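Local coordinates for protein D-glycero-D-manno-heptose 1-phosphate kinase (Bacteroides thetaiotaomicron, PDB 3K85) that probably phosphorylates a sugar substrate such as heptose 1-phosphate at the expense of ATP, as a member of the GHMP kinase family, at residues G30-A35 against N170-L175; G13-G18 against K236-D241; D20-S25 against G156-Q161; G136-S141 against A164-F169. All blocks are in the same frame, centred on the assembly; numbering follows the deposited sequence.

Contact 1 (G30-A35 against N170-L175); sequences GLILNA and NYMEFL
Antiparallel strands 30-35 and 170-175 lie next to each other in the large mixed sheet, tied by six backbone hydrogen bonds in the pairs G30-F174, I32-M172 and N34-N170. In the middle pair M172 N reaches I32 O at 2.7 Å and I32 N reaches M172 O at 2.9 Å. At the G30 end F174 N lies 3.0 Å from G30 O. In the fold, this part of the GHMP kinase sheet is packed on both sides. Helix 230-246 rests on the face bearing L31, L33 and Y171. There L31 CD1 sits 3.7 Å from Y171 OH, while L31 CD2 lies 3.7 Å from E173 CG, the two side chains lying side by side and pointing the same way. In L33 a chi2 of 66° swings CD1 toward strand 170-175, where it meets N170 O at 3.2 Å and the edge of the Y171 ring. The face with I32, N34, M172 and F174 receives helix 159-166. On it I32 CD1 is 3.8 Å from F174 CE2, with I32 CB in plane at the ring edge, and N34 ND2 passes 3.8 Å from SE of M172, a selenomethionine, while donating to Q159 OE1.

Contact 2 (G13-G18 against K236-D241); sequences GLAGGG and KQSAID
A classic beta bulge, in which L14 and A15 both face L33, lies at the end of strand 4-15, and just there A15 and G16 come up against S238 and A239 of helix 230-246. The glycine-rich segment that follows, G16 to G18, probably belongs to the conserved N-terminal motif of GHMP kinases. Packing carries the direct contact. A15 points its methyl at the helix, and CB lands 3.8 Å from A239 CA and 4.0 Å from S238 OG, wedged beside the backbone of the helix. One residue on, the chain turns with a positive phi of 83° at G16, and with no side chain in the way its CA approaches A239 CB to 4.0 Å. The backbones are close as well: G16 CA is 4.6 Å from K236 CA. Around this patch A239 also packs on L31 of strand 30-37, and S238 on I257 of helix 251-264. S238 has OG between its backbone N and carbonyl carbon (chi1 69°), and the hydroxyl is hydrogen-bonded to I235 O, one turn back in the same helix. Across the contact OG stands 3.7 Å from G16 N, and a water bridges the two: it accepts from G16 N at 2.8 Å and donates weakly to S238 OG at 3.4 Å.

Contact 3 (D20-S25 against G156-Q161); sequences DVSPYS and GGKQDQ
K158 NZ reaches across to three oxygens of 20-25, donating to S25 OG at 2.6 Å, to S22 OG at 3.0 Å and to D20 O, the last modelled at a very short, doubtful 2.4 Å. The lysine chain runs out extended and bends only at its end, where chi4 of 70° turns NZ toward these oxygens. D20 accepts again, this time through its side chain. Its OD2 takes K158 N at 2.9 Å on the anti side and Q159 N at 3.2 Å, the latter almost straight (177°) but from above the carboxylate plane. One carboxylate oxygen so holds the N-H of the N-cap residue K158 and that of Q159, the first residue of helix 159-166. The bonds join the loop after strand 4-15 to the start of this helix, just past the G156-G157 loop, in the N-terminal domain region of the GHMP kinase family. D20 OD1 is used separately, by G18 N, and S22 OG also bonds D26. Packing fills in round the carboxylate: OD2 of D20 lies 3.3 Å from G157 CA and 3.6 Å from Q159 CG. Further out, V21 CG2 rests 3.8 Å from G157 CA.

Contact 4 (G136-S141 against A164-F169); sequences GDYETS and AAFGGF
F166 drives its ring edge into the face of Y138, a T-shaped stack with centroids 5.0 Å apart and planes at 75°. F166 CZ makes the touch, 3.7 Å above the Y138 plane and over its centre. A second aromatic interaction uses the face of F166 instead: D137 CB sits over it, 3.6 Å from the centroid and 23° off the normal, a CH-pi contact displaced toward the rim. The phenylalanine ring is thus engaged both by its rim and by one face, with two successive residues of the first turn of helix 137-151 as partners. This is where the N-terminus of that helix, with G136 at the N-cap position, meets the last turn of helix 159-166 before G167 leaves helical geometry with positive phi. Close packing continues deeper in. S141 OG lies 3.3 Å from F166 CE2, at the ring edge and near its plane, and 3.4 Å from A165 CB. T140 CG2 adds a looser touch on A165 CB at 4.2 Å. As far as these two segments go, the polar bonds of the contacting residues are inside 136-141, at the start of the helix. S141 OG, placed beside its own backbone N (chi1 -51°), bonds D137 O at 3.1 Å, and T140 OG1 bonds G136 O at 2.9 Å; D137 O also takes S141 N, and G136 O also takes T140 N. The outer ends look elsewhere: D137 OD2 forms a salt bridge with K188 of the second subunit, Y138 OH bonds V182 N, and K248 of the second subunit makes a cation-pi contact with the Y138 ring.

In the fold
Contact 1 lies in the sheet and touches each of the others, contact 4 only through A35. Contact 2, its centre about 8 Å away, is joined to it by L33 O to A15 N (3.0 Å), a probable hydrogen bond between neighbouring strands; its helix 230-246 packs on the face of L31 and Y171. Contact 3, centred about 10 Å from contact 1, sits on the other face, where I32 CD1 packs 3.3 Å from D20 CG. Contacts 3 and 4 use the two ends of helix 159-166, their centres about 15 Å apart. No ligand marks the active site, but contacts 2 and 3 include residues within 13-25, probably part of the conserved N-terminal motif, so a place near it is plausible, whereas contact 4 adjoins the second subunit.

Contact 1 (G30-A35 against N170-L175)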
loop_
_atom_site.group_PDB
_atom_site.type_symbol
_atom_site.label_atom_id
_atom_site.label_comp_id
_atom_site.label_asym_id
_atom_site.label_seq_id
_atom_site.Cartn_x
_atom_site.Cartn_y
_atom_site.Cartn_z
ATOM N N GLY A 30 0.458 17.315 -8.765
ATOM C CA GLY A 30 0.997 16.185 -9.509
ATOM C C GLY A 30 0.546 14.808 -9.041
ATOM O O GLY A 30 0.098 14.629 -7.905
ATOM N N LEU A 31 0.664 13.833 -9.937
ATOM C CA LEU A 31 0.290 12.460 -9.630
ATOM C C LEU A 31 1.300 11.521 -10.269
ATOM O O LEU A 31 1.567 11.599 -11.472
ATOM C CB LEU A 31 -1.129 12.157 -10.133
ATOM C CG LEU A 31 -2.242 12.796 -9.301
ATOM C CD1 LEU A 31 -3.595 12.458 -9.899
ATOM C CD2 LEU A 31 -2.158 12.306 -7.868
ATOM N N ILE A 32 1.867 10.637 -9.454
ATOM C CA ILE A 32 2.865 9.708 -9.939
ATOM C C ILE A 32 2.767 8.265 -9.464
ATOM O O ILE A 32 2.530 7.985 -8.286
ATOM C CB ILE A 32 4.271 10.227 -9.601
ATOM C CG1 ILE A 32 4.679 11.263 -10.650
ATOM C CG2 ILE A 32 5.271 9.068 -9.526
ATOM C CD1 ILE A 32 6.071 11.770 -10.504
ATOM N N LEU A 33 2.964 7.347 -10.402
ATOM C CA LEU A 33 2.972 5.929 -10.086
ATOM C C LEU A 33 4.321 5.405 -10.536
ATOM O O LEU A 33 4.602 5.346 -11.729
ATOM C CB LEU A 33 1.869 5.176 -10.833
ATOM C CG LEU A 33 1.802 3.697 -10.429
ATOM C CD1 LEU A 33 1.377 3.600 -8.976
ATOM C CD2 LEU A 33 0.816 2.952 -11.305
ATOM N N ASN A 34 5.169 5.053 -9.580
ATOM C CA ASN A 34 6.484 4.516 -9.904
ATOM C C ASN A 34 6.820 3.333 -8.995
ATOM O O ASN A 34 6.137 3.066 -7.998
ATOM C CB ASN A 34 7.570 5.600 -9.797
ATOM C CG ASN A 34 7.630 6.240 -8.425
ATOM O OD1 ASN A 34 7.273 5.626 -7.421
ATOM N ND2 ASN A 34 8.099 7.490 -8.376
ATOM N N ALA A 35 7.891 2.636 -9.332
ATOM C CA ALA A 35 8.275 1.455 -8.571
ATOM C C ALA A 35 9.769 1.242 -8.627
ATOM O O ALA A 35 10.361 1.316 -9.700
ATOM C CB ALA A 35 7.556 0.238 -9.139
ATOM N N ASN A 170 4.686 2.902 -5.445
ATOM C CA ASN A 170 4.120 4.067 -4.778
ATOM C C ASN A 170 3.248 4.916 -5.717
ATOM O O ASN A 170 3.475 4.967 -6.927
ATOM C CB ASN A 170 5.254 4.928 -4.192
ATOM C CG ASN A 170 5.954 4.257 -3.013
ATOM O OD1 ASN A 170 7.185 4.153 -2.970
ATOM N ND2 ASN A 170 5.166 3.807 -2.038
ATOM N N TYR A 171 2.220 5.535 -5.146
ATOM C CA TYR A 171 1.327 6.434 -5.875
ATOM C C TYR A 171 1.532 7.699 -5.066
ATOM O O TYR A 171 1.069 7.805 -3.930
ATOM C CB TYR A 171 -0.115 5.969 -5.772
ATOM C CG TYR A 171 -1.124 6.833 -6.499
ATOM C CD1 TYR A 171 -1.276 6.746 -7.878
ATOM C CD2 TYR A 171 -1.980 7.688 -5.795
ATOM C CE1 TYR A 171 -2.260 7.476 -8.547
ATOM C CE2 TYR A 171 -2.961 8.422 -6.451
ATOM C CZ TYR A 171 -3.093 8.307 -7.830
ATOM O OH TYR A 171 -4.050 9.028 -8.499
HETATM N N MSE A 172 2.265 8.639 -5.642
HETATM C CA MSE A 172 2.599 9.879 -4.962
HETATM C C MSE A 172 1.761 11.059 -5.404
HETATM O O MSE A 172 1.480 11.241 -6.594
HETATM C CB MSE A 172 4.076 10.201 -5.185
HETATM C CG MSE A 172 4.970 8.972 -5.133
HETATM SE SE MSE A 172 6.860 9.347 -5.283
HETATM C CE MSE A 172 7.509 8.079 -3.939
ATOM N N GLU A 173 1.364 11.861 -4.426
ATOM C CA GLU A 173 0.569 13.046 -4.689
ATOM C C GLU A 173 1.452 14.240 -4.384
ATOM O O GLU A 173 1.829 14.464 -3.239
ATOM C CB GLU A 173 -0.679 13.049 -3.802
ATOM C CG GLU A 173 -1.725 12.034 -4.239
ATOM C CD GLU A 173 -2.865 11.872 -3.240
ATOM O OE1 GLU A 173 -2.698 11.127 -2.250
ATOM O OE2 GLU A 173 -3.934 12.497 -3.443
ATOM N N PHE A 174 1.823 14.969 -5.430
ATOM C CA PHE A 174 2.650 16.157 -5.292
ATOM C C PHE A 174 1.655 17.292 -5.416
ATOM O O PHE A 174 1.407 17.834 -6.500
ATOM C CB PHE A 174 3.694 16.194 -6.402
ATOM C CG PHE A 174 4.709 15.089 -6.297
ATOM C CD1 PHE A 174 5.724 15.150 -5.346
ATOM C CD2 PHE A 174 4.613 13.959 -7.106
ATOM C CE1 PHE A 174 6.631 14.107 -5.197
ATOM C CE2 PHE A 174 5.516 12.903 -6.964
ATOM C CZ PHE A 174 6.526 12.977 -6.007
ATOM N N LEU A 175 1.066 17.610 -4.272
ATOM C CA LEU A 175 0.041 18.624 -4.154
ATOM C C LEU A 175 0.518 20.051 -4.373
ATOM O O LEU A 175 1.719 20.334 -4.382
ATOM C CB LEU A 175 -0.615 18.491 -2.779
ATOM C CG LEU A 175 -1.112 17.061 -2.525
ATOM C CD1 LEU A 175 -1.460 16.865 -1.060
ATOM C CD2 LEU A 175 -2.306 16.780 -3.421
#

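Contact 2 (G13-G18 against K236-D241)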
loop_
_atom_site.group_PDB
_atom_site.type_symbol
_atom_site.label_atom_id
_atom_site.label_comp_id
_atom_site.label_asym_id
_atom_site.label_seq_id
_atom_site.Cartn_x
_atom_site.Cartn_y
_atom_site.Cartn_z
ATOM N N GLY A 13 9.624 4.787 -14.052
ATOM C CA GLY A 13 8.536 5.742 -14.029
ATOM C C GLY A 13 7.387 5.091 -14.765
ATOM O O GLY A 13 7.343 5.102 -15.995
ATOM N N LEU A 14 6.454 4.514 -14.023
ATOM C CA LEU A 14 5.336 3.846 -14.661
ATOM C C LEU A 14 4.349 4.812 -15.292
ATOM O O LEU A 14 3.875 4.562 -16.397
ATOM C CB LEU A 14 4.636 2.921 -13.663
ATOM C CG LEU A 14 5.577 1.819 -13.151
ATOM C CD1 LEU A 14 4.883 0.946 -12.140
ATOM C CD2 LEU A 14 6.059 0.988 -14.329
ATOM N N ALA A 15 4.047 5.916 -14.613
ATOM C CA ALA A 15 3.091 6.885 -15.150
ATOM C C ALA A 15 3.055 8.214 -14.402
ATOM O O ALA A 15 3.444 8.299 -13.233
ATOM C CB ALA A 15 1.697 6.283 -15.166
ATOM N N GLY A 16 2.571 9.245 -15.098
ATOM C CA GLY A 16 2.457 10.570 -14.521
ATOM C C GLY A 16 3.752 11.347 -14.574
ATOM O O GLY A 16 3.828 12.477 -14.089
ATOM N N GLY A 17 4.772 10.744 -15.170
ATOM C CA GLY A 17 6.063 11.398 -15.253
ATOM C C GLY A 17 5.980 12.817 -15.777
ATOM O O GLY A 17 5.523 13.052 -16.895
ATOM N N GLY A 18 6.409 13.773 -14.966
ATOM C CA GLY A 18 6.382 15.158 -15.392
ATOM C C GLY A 18 5.466 16.006 -14.542
ATOM O O GLY A 18 5.755 17.180 -14.299
ATOM N N LYS A 236 -0.912 13.243 -16.194
ATOM C CA LYS A 236 -1.305 13.201 -14.790
ATOM C C LYS A 236 -2.442 12.180 -14.650
ATOM O O LYS A 236 -2.432 11.338 -13.753
ATOM C CB LYS A 236 -1.794 14.579 -14.335
ATOM C CG LYS A 236 -2.439 14.594 -12.950
ATOM C CD LYS A 236 -2.977 15.974 -12.582
ATOM C CE LYS A 236 -3.479 16.011 -11.140
ATOM N NZ LYS A 236 -3.730 17.408 -10.652
ATOM N N GLN A 237 -3.410 12.258 -15.558
ATOM C CA GLN A 237 -4.563 11.365 -15.545
ATOM C C GLN A 237 -4.154 9.909 -15.676
ATOM O O GLN A 237 -4.708 9.041 -15.010
ATOM C CB GLN A 237 -5.517 11.711 -16.689
ATOM C CG GLN A 237 -6.761 10.832 -16.752
ATOM C CD GLN A 237 -7.584 10.925 -15.486
ATOM O OE1 GLN A 237 -7.775 12.013 -14.941
ATOM N NE2 GLN A 237 -8.078 9.788 -15.010
ATOM N N SER A 238 -3.193 9.656 -16.556
ATOM C CA SER A 238 -2.705 8.309 -16.788
ATOM C C SER A 238 -2.233 7.670 -15.479
ATOM O O SER A 238 -2.380 6.465 -15.287
ATOM C CB SER A 238 -1.567 8.319 -17.837
ATOM O OG SER A 238 -0.368 8.934 -17.370
ATOM N N ALA A 239 -1.685 8.474 -14.575
ATOM C CA ALA A 239 -1.220 7.941 -13.302
ATOM C C ALA A 239 -2.412 7.310 -12.593
ATOM O O ALA A 239 -2.297 6.237 -12.003
ATOM C CB ALA A 239 -0.609 9.046 -12.445
ATOM N N ILE A 240 -3.560 7.977 -12.667
ATOM C CA ILE A 240 -4.771 7.458 -12.045
ATOM C C ILE A 240 -5.235 6.174 -12.746
ATOM O O ILE A 240 -5.552 5.186 -12.086
ATOM C CB ILE A 240 -5.915 8.492 -12.088
ATOM C CG1 ILE A 240 -5.550 9.701 -11.222
ATOM C CG2 ILE A 240 -7.219 7.860 -11.592
ATOM C CD1 ILE A 240 -6.603 10.812 -11.244
ATOM N N ASP A 241 -5.267 6.185 -14.078
ATOM C CA ASP A 241 -5.704 5.006 -14.829
ATOM C C ASP A 241 -4.733 3.843 -14.663
ATOM O O ASP A 241 -5.152 2.691 -14.623
ATOM C CB ASP A 241 -5.842 5.319 -16.324
ATOM C CG ASP A 241 -6.646 6.584 -16.590
ATOM O OD1 ASP A 241 -7.645 6.817 -15.879
ATOM O OD2 ASP A 241 -6.282 7.341 -17.524
HETATM O O HOH W 1 2.943 9.281 -17.875
#

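Contact 3 (D20-S25 against G156-Q161)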
loop_
_atom_site.group_PDB
_atom_site.type_symbol
_atom_site.label_atom_id
_atom_site.label_comp_id
_atom_site.label_asym_id
_atom_site.label_seq_id
_atom_site.Cartn_x
_atom_site.Cartn_y
_atom_site.Cartn_z
ATOM N N ASP A 20 5.165 15.943 -11.626
ATOM C CA ASP A 20 5.838 16.206 -10.360
ATOM C C ASP A 20 6.750 17.418 -10.393
ATOM O O ASP A 20 7.221 17.873 -9.354
ATOM C CB ASP A 20 6.661 14.986 -9.951
ATOM C CG ASP A 20 7.665 14.571 -11.015
ATOM O OD1 ASP A 20 7.250 14.380 -12.181
ATOM O OD2 ASP A 20 8.867 14.431 -10.680
ATOM N N VAL A 21 6.996 17.937 -11.587
ATOM C CA VAL A 21 7.876 19.081 -11.771
ATOM C C VAL A 21 7.207 20.421 -11.519
ATOM O O VAL A 21 6.072 20.648 -11.939
ATOM C CB VAL A 21 8.435 19.099 -13.204
ATOM C CG1 VAL A 21 9.320 20.316 -13.403
ATOM C CG2 VAL A 21 9.200 17.806 -13.481
ATOM N N SER A 22 7.911 21.311 -10.830
ATOM C CA SER A 22 7.388 22.649 -10.569
ATOM C C SER A 22 7.637 23.490 -11.826
ATOM O O SER A 22 8.587 23.240 -12.569
ATOM C CB SER A 22 8.098 23.300 -9.371
ATOM O OG SER A 22 7.823 22.621 -8.157
ATOM N N PRO A 23 6.793 24.503 -12.071
ATOM C CA PRO A 23 5.651 24.866 -11.227
ATOM C C PRO A 23 4.403 24.018 -11.450
ATOM O O PRO A 23 3.460 24.103 -10.669
ATOM C CB PRO A 23 5.409 26.324 -11.598
ATOM C CG PRO A 23 5.688 26.304 -13.079
ATOM C CD PRO A 23 6.972 25.484 -13.159
ATOM N N TYR A 24 4.387 23.204 -12.501
ATOM C CA TYR A 24 3.199 22.398 -12.772
ATOM C C TYR A 24 2.657 21.656 -11.547
ATOM O O TYR A 24 1.446 21.621 -11.337
ATOM C CB TYR A 24 3.438 21.381 -13.896
ATOM C CG TYR A 24 2.167 20.619 -14.243
ATOM C CD1 TYR A 24 1.357 21.012 -15.314
ATOM C CD2 TYR A 24 1.721 19.569 -13.436
ATOM C CE1 TYR A 24 0.134 20.383 -15.564
ATOM C CE2 TYR A 24 0.506 18.938 -13.672
ATOM C CZ TYR A 24 -0.284 19.349 -14.736
ATOM O OH TYR A 24 -1.490 18.718 -14.957
ATOM N N SER A 25 3.531 21.054 -10.743
ATOM C CA SER A 25 3.054 20.336 -9.568
ATOM C C SER A 25 2.402 21.283 -8.564
ATOM O O SER A 25 1.411 20.937 -7.920
ATOM C CB SER A 25 4.201 19.567 -8.886
ATOM O OG SER A 25 5.104 20.418 -8.205
ATOM N N GLY A 156 15.162 19.334 -11.981
ATOM C CA GLY A 156 14.425 18.081 -12.070
ATOM C C GLY A 156 13.168 18.005 -11.217
ATOM O O GLY A 156 12.839 18.950 -10.489
ATOM N N GLY A 157 12.470 16.868 -11.309
ATOM C CA GLY A 157 11.248 16.652 -10.549
ATOM C C GLY A 157 11.439 16.223 -9.099
ATOM O O GLY A 157 12.471 16.494 -8.487
ATOM N N LYS A 158 10.447 15.536 -8.541
ATOM C CA LYS A 158 10.534 15.118 -7.148
ATOM C C LYS A 158 10.341 13.619 -6.953
ATOM O O LYS A 158 10.751 13.060 -5.939
ATOM C CB LYS A 158 9.481 15.858 -6.318
ATOM C CG LYS A 158 9.398 17.362 -6.585
ATOM C CD LYS A 158 8.194 17.977 -5.885
ATOM C CE LYS A 158 7.983 19.451 -6.271
ATOM N NZ LYS A 158 7.530 19.639 -7.687
ATOM N N GLN A 159 9.725 12.963 -7.922
ATOM C CA GLN A 159 9.458 11.542 -7.784
ATOM C C GLN A 159 10.675 10.679 -7.423
ATOM O O GLN A 159 10.563 9.775 -6.586
ATOM C CB GLN A 159 8.765 11.002 -9.042
ATOM C CG GLN A 159 9.633 10.900 -10.278
ATOM C CD GLN A 159 8.996 10.020 -11.326
ATOM O OE1 GLN A 159 8.563 8.906 -11.028
ATOM N NE2 GLN A 159 8.935 10.507 -12.562
ATOM N N ASP A 160 11.826 10.980 -8.026
ATOM C CA ASP A 160 13.066 10.238 -7.790
ATOM C C ASP A 160 13.527 10.172 -6.344
ATOM O O ASP A 160 13.869 9.102 -5.849
ATOM C CB ASP A 160 14.211 10.818 -8.628
ATOM C CG ASP A 160 13.956 10.713 -10.113
ATOM O OD1 ASP A 160 12.881 10.196 -10.506
ATOM O OD2 ASP A 160 14.834 11.153 -10.887
ATOM N N GLN A 161 13.562 11.305 -5.662
ATOM C CA GLN A 161 14.009 11.280 -4.274
ATOM C C GLN A 161 13.107 10.406 -3.398
ATOM O O GLN A 161 13.585 9.609 -2.586
ATOM C CB GLN A 161 14.062 12.697 -3.685
ATOM C CG GLN A 161 15.207 13.566 -4.202
ATOM C CD GLN A 161 14.912 14.218 -5.544
ATOM O OE1 GLN A 161 13.954 13.870 -6.232
ATOM N NE2 GLN A 161 15.750 15.178 -5.922
#

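Contact 4 (G136-S141 against A164-F169)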
loop_
_atom_site.group_PDB
_atom_site.type_symbol
_atom_site.label_atom_id
_atom_site.label_comp_id
_atom_site.label_asym_id
_atom_site.label_seq_id
_atom_site.Cartn_x
_atom_site.Cartn_y
_atom_site.Cartn_z
ATOM N N GLY A 136 13.566 10.416 8.967
ATOM C CA GLY A 136 12.803 9.295 8.442
ATOM C C GLY A 136 12.547 9.428 6.952
ATOM O O GLY A 136 13.120 10.296 6.297
ATOM N N ASP A 137 11.678 8.579 6.409
ATOM C CA ASP A 137 11.386 8.624 4.984
ATOM C C ASP A 137 11.091 10.024 4.475
ATOM O O ASP A 137 11.850 10.563 3.669
ATOM C CB ASP A 137 10.212 7.715 4.634
ATOM C CG ASP A 137 10.496 6.262 4.916
ATOM O OD1 ASP A 137 11.659 5.833 4.760
ATOM O OD2 ASP A 137 9.542 5.541 5.284
ATOM N N TYR A 138 9.991 10.617 4.928
ATOM C CA TYR A 138 9.636 11.949 4.463
ATOM C C TYR A 138 10.762 12.964 4.576
ATOM O O TYR A 138 11.049 13.661 3.617
ATOM C CB TYR A 138 8.372 12.450 5.175
ATOM C CG TYR A 138 7.104 11.922 4.532
ATOM C CD1 TYR A 138 6.633 12.462 3.336
ATOM C CD2 TYR A 138 6.396 10.856 5.102
ATOM C CE1 TYR A 138 5.473 11.953 2.711
ATOM C CE2 TYR A 138 5.236 10.338 4.493
ATOM C CZ TYR A 138 4.779 10.893 3.302
ATOM O OH TYR A 138 3.617 10.417 2.727
ATOM N N GLU A 139 11.408 13.038 5.732
ATOM C CA GLU A 139 12.508 13.982 5.936
ATOM C C GLU A 139 13.696 13.729 4.998
ATOM O O GLU A 139 14.298 14.669 4.492
ATOM C CB GLU A 139 13.007 13.923 7.377
ATOM C CG GLU A 139 11.988 14.317 8.436
ATOM C CD GLU A 139 10.877 13.284 8.611
ATOM O OE1 GLU A 139 11.076 12.108 8.218
ATOM O OE2 GLU A 139 9.811 13.648 9.162
ATOM N N THR A 140 14.026 12.456 4.780
ATOM C CA THR A 140 15.142 12.081 3.919
ATOM C C THR A 140 14.908 12.469 2.464
ATOM O O THR A 140 15.800 12.996 1.796
ATOM C CB THR A 140 15.408 10.570 4.015
ATOM O OG1 THR A 140 15.899 10.275 5.324
ATOM C CG2 THR A 140 16.426 10.116 2.987
ATOM N N SER A 141 13.707 12.213 1.972
ATOM C CA SER A 141 13.383 12.554 0.601
ATOM C C SER A 141 13.488 14.058 0.404
ATOM O O SER A 141 14.140 14.534 -0.520
ATOM C CB SER A 141 11.968 12.099 0.269
ATOM O OG SER A 141 11.798 10.739 0.617
ATOM N N ALA A 164 13.335 6.469 -4.129
ATOM C CA ALA A 164 14.526 5.886 -3.534
ATOM C C ALA A 164 14.410 5.642 -2.035
ATOM O O ALA A 164 14.798 4.577 -1.545
ATOM C CB ALA A 164 15.738 6.767 -3.825
ATOM N N ALA A 165 13.880 6.619 -1.304
ATOM C CA ALA A 165 13.755 6.496 0.144
ATOM C C ALA A 165 12.608 5.608 0.626
ATOM O O ALA A 165 12.723 4.952 1.668
ATOM C CB ALA A 165 13.637 7.898 0.782
ATOM N N PHE A 166 11.508 5.592 -0.124
ATOM C CA PHE A 166 10.336 4.802 0.250
ATOM C C PHE A 166 10.339 3.353 -0.225
ATOM O O PHE A 166 10.055 2.460 0.571
ATOM C CB PHE A 166 9.062 5.516 -0.211
ATOM C CG PHE A 166 8.696 6.691 0.656
ATOM C CD1 PHE A 166 7.752 6.558 1.681
ATOM C CD2 PHE A 166 9.321 7.929 0.474
ATOM C CE1 PHE A 166 7.433 7.643 2.509
ATOM C CE2 PHE A 166 9.012 9.017 1.293
ATOM C CZ PHE A 166 8.063 8.875 2.316
ATOM N N GLY A 167 10.651 3.121 -1.502
ATOM C CA GLY A 167 10.690 1.766 -2.032
ATOM C C GLY A 167 9.332 1.178 -2.371
ATOM O O GLY A 167 8.305 1.641 -1.856
ATOM N N GLY A 168 9.334 0.167 -3.244
ATOM C CA GLY A 168 8.110 -0.509 -3.667
ATOM C C GLY A 168 7.307 0.206 -4.749
ATOM O O GLY A 168 7.856 1.015 -5.494
ATOM N N PHE A 169 6.018 -0.131 -4.864
ATOM C CA PHE A 169 5.109 0.523 -5.812
ATOM C C PHE A 169 4.424 1.667 -5.033
ATOM O O PHE A 169 3.682 1.431 -4.071
ATOM C CB PHE A 169 4.036 -0.447 -6.321
ATOM C CG PHE A 169 4.524 -1.404 -7.366
ATOM C CD1 PHE A 169 4.122 -1.268 -8.692
ATOM C CD2 PHE A 169 5.406 -2.430 -7.033
ATOM C CE1 PHE A 169 4.599 -2.142 -9.672
ATOM C CE2 PHE A 169 5.888 -3.307 -8.008
ATOM C CZ PHE A 169 5.485 -3.161 -9.325
#